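Local coordinates for protein beta-1,3-xylanase (Alcaligenes sp., PDB 2COV) that binds beta-1,3-xylan through this family 31 carbohydrate-binding module, an all-beta domain of a beta-1,3-xylanase, at residues 15-20 / 90-95. Residues are numbered along the deposited sequence; the frame is centred on the assembly and turned at random.
Sequences FNYVSD and FTTQVC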
ATOM      1  N   PHE A  15       8.922  -4.964 -21.763  1.00 13.51           N
ATOM      2  CA  PHE A  15       8.755  -6.419 -21.851  1.00 13.64           C
ATOM      3  C   PHE A  15       9.208  -6.956 -23.172  1.00 14.97           C
ATOM      4  O   PHE A  15       9.266  -6.250 -24.173  1.00 14.09           O
ATOM      5  CB  PHE A  15       7.323  -6.844 -21.582  1.00 14.77           C
ATOM      6  CG  PHE A  15       6.396  -6.471 -22.689  1.00 13.65           C
ATOM      7  CD1 PHE A  15       5.809  -5.241 -22.749  1.00 15.07           C
ATOM      8  CD2 PHE A  15       6.126  -7.380 -23.734  1.00 15.34           C
ATOM      9  CE1 PHE A  15       4.959  -4.886 -23.808  1.00 15.33           C
ATOM     10  CE2 PHE A  15       5.300  -7.013 -24.793  1.00 15.66           C
ATOM     11  CZ  PHE A  15       4.658  -5.804 -24.819  1.00 15.21           C
ATOM     12  N   ASN A  16       9.573  -8.254 -23.151  1.00 15.19           N
ATOM     13  CA  ASN A  16       9.809  -9.043 -24.314  1.00 15.45           C
ATOM     14  C   ASN A  16       8.808 -10.160 -24.449  1.00 14.61           C
ATOM     15  O   ASN A  16       8.443 -10.830 -23.472  1.00 15.30           O
ATOM     16  CB  ASN A  16      11.180  -9.747 -24.226  1.00 16.55           C
ATOM     17  CG  ASN A  16      12.341  -8.789 -24.181  1.00 17.82           C
ATOM     18  OD1 ASN A  16      12.456  -7.900 -25.034  1.00 17.09           O
ATOM     19  ND2 ASN A  16      13.241  -8.986 -23.214  1.00 18.53           N
ATOM     20  N   TYR A  17       8.353 -10.395 -25.674  1.00 15.83           N
ATOM     21  CA  TYR A  17       7.721 -11.647 -26.006  1.00 16.28           C
ATOM     22  C   TYR A  17       8.758 -12.807 -25.924  1.00 15.99           C
ATOM     23  O   TYR A  17       9.821 -12.689 -26.479  1.00 18.59           O
ATOM     24  CB  TYR A  17       7.122 -11.528 -27.411  1.00 17.75           C
ATOM     25  CG  TYR A  17       6.673 -12.814 -28.054  1.00 18.67           C
ATOM     26  CD1 TYR A  17       7.546 -13.595 -28.824  1.00 20.45           C
ATOM     27  CD2 TYR A  17       5.367 -13.241 -27.947  1.00 18.21           C
ATOM     28  CE1 TYR A  17       7.099 -14.761 -29.447  1.00 21.60           C
ATOM     29  CE2 TYR A  17       4.929 -14.403 -28.594  1.00 19.94           C
ATOM     30  CZ  TYR A  17       5.786 -15.124 -29.298  1.00 18.90           C
ATOM     31  OH  TYR A  17       5.364 -16.296 -29.982  1.00 22.99           O
ATOM     32  N   VAL A  18       8.382 -13.853 -25.236  1.00 16.31           N
ATOM     33  CA  VAL A  18       9.225 -15.079 -25.138  1.00 16.26           C
ATOM     34  C   VAL A  18       8.584 -16.154 -25.994  1.00 17.78           C
ATOM     35  O   VAL A  18       9.259 -16.756 -26.840  1.00 18.06           O
ATOM     36  CB  VAL A  18       9.413 -15.525 -23.686  1.00 17.20           C
ATOM     37  CG1 VAL A  18      10.223 -16.807 -23.603  1.00 18.84           C
ATOM     38  CG2 VAL A  18      10.100 -14.434 -22.853  1.00 17.66           C
ATOM     39  N   SER A  19       7.296 -16.396 -25.743  1.00 17.79           N
ATOM     40  CA  SER A  19       6.519 -17.304 -26.602  1.00 19.05           C
ATOM     41  C   SER A  19       5.090 -16.881 -26.464  1.00 19.55           C
ATOM     42  O   SER A  19       4.783 -15.976 -25.704  1.00 19.35           O
ATOM     43  CB  SER A  19       6.710 -18.733 -26.159  1.00 19.25           C
ATOM     44  OG  SER A  19       6.087 -18.972 -24.913  1.00 22.68           O
ATOM     45  N   ASP A  20       4.185 -17.556 -27.152  1.00 20.46           N
ATOM     46  CA  ASP A  20       2.809 -17.155 -27.113  1.00 21.62           C
ATOM     47  C   ASP A  20       2.225 -17.242 -25.700  1.00 20.71           C
ATOM     48  O   ASP A  20       1.233 -16.540 -25.464  1.00 23.25           O
ATOM     49  CB  ASP A  20       1.969 -18.076 -28.002  1.00 21.45           C
ATOM     50  CG  ASP A  20       2.051 -17.740 -29.458  1.00 24.53           C
ATOM     51  OD1 ASP A  20       2.833 -16.826 -29.890  1.00 26.36           O
ATOM     52  OD2 ASP A  20       1.263 -18.428 -30.191  1.00 29.65           O
ATOM     53  N   PHE A  90       0.132  -7.108 -24.084  1.00 16.11           N
ATOM     54  CA  PHE A  90       1.116  -8.098 -24.462  1.00 16.15           C
ATOM     55  C   PHE A  90       1.076  -8.396 -25.958  1.00 15.82           C
ATOM     56  O   PHE A  90       0.014  -8.769 -26.480  1.00 17.17           O
ATOM     57  CB  PHE A  90       0.920  -9.373 -23.657  1.00 16.63           C
ATOM     58  CG  PHE A  90       1.884 -10.485 -23.954  1.00 14.94           C
ATOM     59  CD1 PHE A  90       3.181 -10.230 -24.229  1.00 16.10           C
ATOM     60  CD2 PHE A  90       1.447 -11.787 -23.948  1.00 16.68           C
ATOM     61  CE1 PHE A  90       4.066 -11.247 -24.490  1.00 17.77           C
ATOM     62  CE2 PHE A  90       2.308 -12.816 -24.184  1.00 15.98           C
ATOM     63  CZ  PHE A  90       3.617 -12.555 -24.478  1.00 16.89           C
ATOM     64  N   THR A  91       2.178  -8.108 -26.633  1.00 17.39           N
ATOM     65  CA  THR A  91       2.342  -8.293 -28.062  1.00 17.96           C
ATOM     66  C   THR A  91       3.626  -9.081 -28.312  1.00 18.69           C
ATOM     67  O   THR A  91       4.345  -9.395 -27.384  1.00 18.06           O
ATOM     68  CB  THR A  91       2.557  -6.931 -28.778  1.00 17.95           C
ATOM     69  OG1 THR A  91       3.794  -6.327 -28.290  1.00 20.66           O
ATOM     70  CG2 THR A  91       1.425  -5.920 -28.467  1.00 19.34           C
ATOM     71  N   THR A  92       3.920  -9.301 -29.605  1.00 19.21           N
ATOM     72  CA  THR A  92       5.069 -10.065 -30.015  1.00 18.88           C
ATOM     73  C   THR A  92       6.384  -9.258 -30.081  1.00 19.03           C
ATOM     74  O   THR A  92       7.383  -9.784 -30.567  1.00 20.12           O
ATOM     75  CB  THR A  92       4.819 -10.759 -31.340  1.00 20.55           C
ATOM     76  OG1 THR A  92       4.504  -9.706 -32.252  1.00 21.91           O
ATOM     77  CG2 THR A  92       3.696 -11.784 -31.191  1.00 21.51           C
ATOM     78  N   GLN A  93       6.449  -8.041 -29.479  1.00 17.79           N
ATOM     79  CA  GLN A  93       7.716  -7.281 -29.552  1.00 18.76           C
ATOM     80  C   GLN A  93       8.847  -7.983 -28.817  1.00 17.41           C
ATOM     81  O   GLN A  93       8.612  -8.551 -27.781  1.00 18.15           O
ATOM     82  CB  GLN A  93       7.545  -5.887 -28.943  1.00 18.21           C
ATOM     83  CG  GLN A  93       7.282  -5.849 -27.449  1.00 18.87           C
ATOM     84  CD  GLN A  93       7.214  -4.421 -26.879  1.00 19.78           C
ATOM     85  OE1 GLN A  93       6.575  -3.535 -27.466  1.00 20.20           O
ATOM     86  NE2 GLN A  93       7.832  -4.208 -25.754  1.00 17.17           N
ATOM     87  N   VAL A  94      10.049  -7.903 -29.368  1.00 18.94           N
ATOM     88  CA  VAL A  94      11.241  -8.402 -28.727  1.00 20.23           C
ATOM     89  C   VAL A  94      12.211  -7.223 -28.752  1.00 21.09           C
ATOM     90  O   VAL A  94      12.634  -6.743 -29.833  1.00 23.26           O
ATOM     91  CB  VAL A  94      11.802  -9.641 -29.453  1.00 21.38           C
ATOM     92  CG1 VAL A  94      13.088 -10.078 -28.841  1.00 25.53           C
ATOM     93  CG2 VAL A  94      10.791 -10.747 -29.441  1.00 21.99           C
ATOM     94  N   CYS A  95      12.612  -6.794 -27.566  1.00 20.35           N
ATOM     95  CA  CYS A  95      13.366  -5.579 -27.404  1.00 24.10           C
ATOM     96  C   CYS A  95      14.777  -5.730 -26.828  1.00 26.64           C
ATOM     97  O   CYS A  95      15.709  -5.074 -27.300  1.00 29.26           O
ATOM     98  CB  CYS A  95      12.646  -4.697 -26.406  1.00 24.92           C
ATOM     99  SG  CYS A  95      11.051  -4.213 -26.883  1.00 27.02           S
TER
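Phe15 and Gln93 stack flat against each other. The carboxamide of Gln93 lies over one face of the Phe15 ring, the two planes 7° apart, with NE2 3.5 Å above the ring centre. Gln93 NE2 also donates to the backbone O of Phe15 at 3.0 Å, in a nearly straight bond that lies in the amide plane. OE1 of Gln93 accepts from Asn8, so both ends of the amide are engaged and its rotation is fixed. At the ring edge, Thr91 O lies in the plane of Phe15.

Tyr17 packs against Thr92 and Phe90. Its CG is anti to the backbone N (chi1 168°), which brings Tyr17 CG to 3.7 Å from Thr92 CA. Thr92 CG2 lies over one ring face, offset toward the rim, in a CH-pi contact 4.2 Å from the Tyr17 ring centroid. Ser19 CA lies over the opposite face, toward the rim. The hydroxyl of Tyr17 donates to Asp20 OD1 at 2.6 Å.

The rim of the Phe90 ring touches both aromatic residues: Phe90 CD1 meets Phe15 CE2 at 3.9 Å, and Phe90 CZ meets Tyr17 CD2. Leu63 and Ala61 also pack on Phe90.

Tyr17 N donates to Gln93 O at 2.8 Å, the one backbone-to-backbone hydrogen bond between the segments. The side chain of Asn16 takes another, OD1 accepting from Cys95 N at 2.8 Å. Asn16 ND2 binds Asn96 O and Glu24. Cys95 is disulfide-bonded to Cys9.

The loop that follows strand 80-89 is thus laid against strand 13-19, an outermost strand of the antiparallel sheet. Polar side chains act here as backbone partners: Gln93 and Asn16 satisfy main-chain groups beside the aromatic packing, and the disulfide ties the same loop to the N-terminal region.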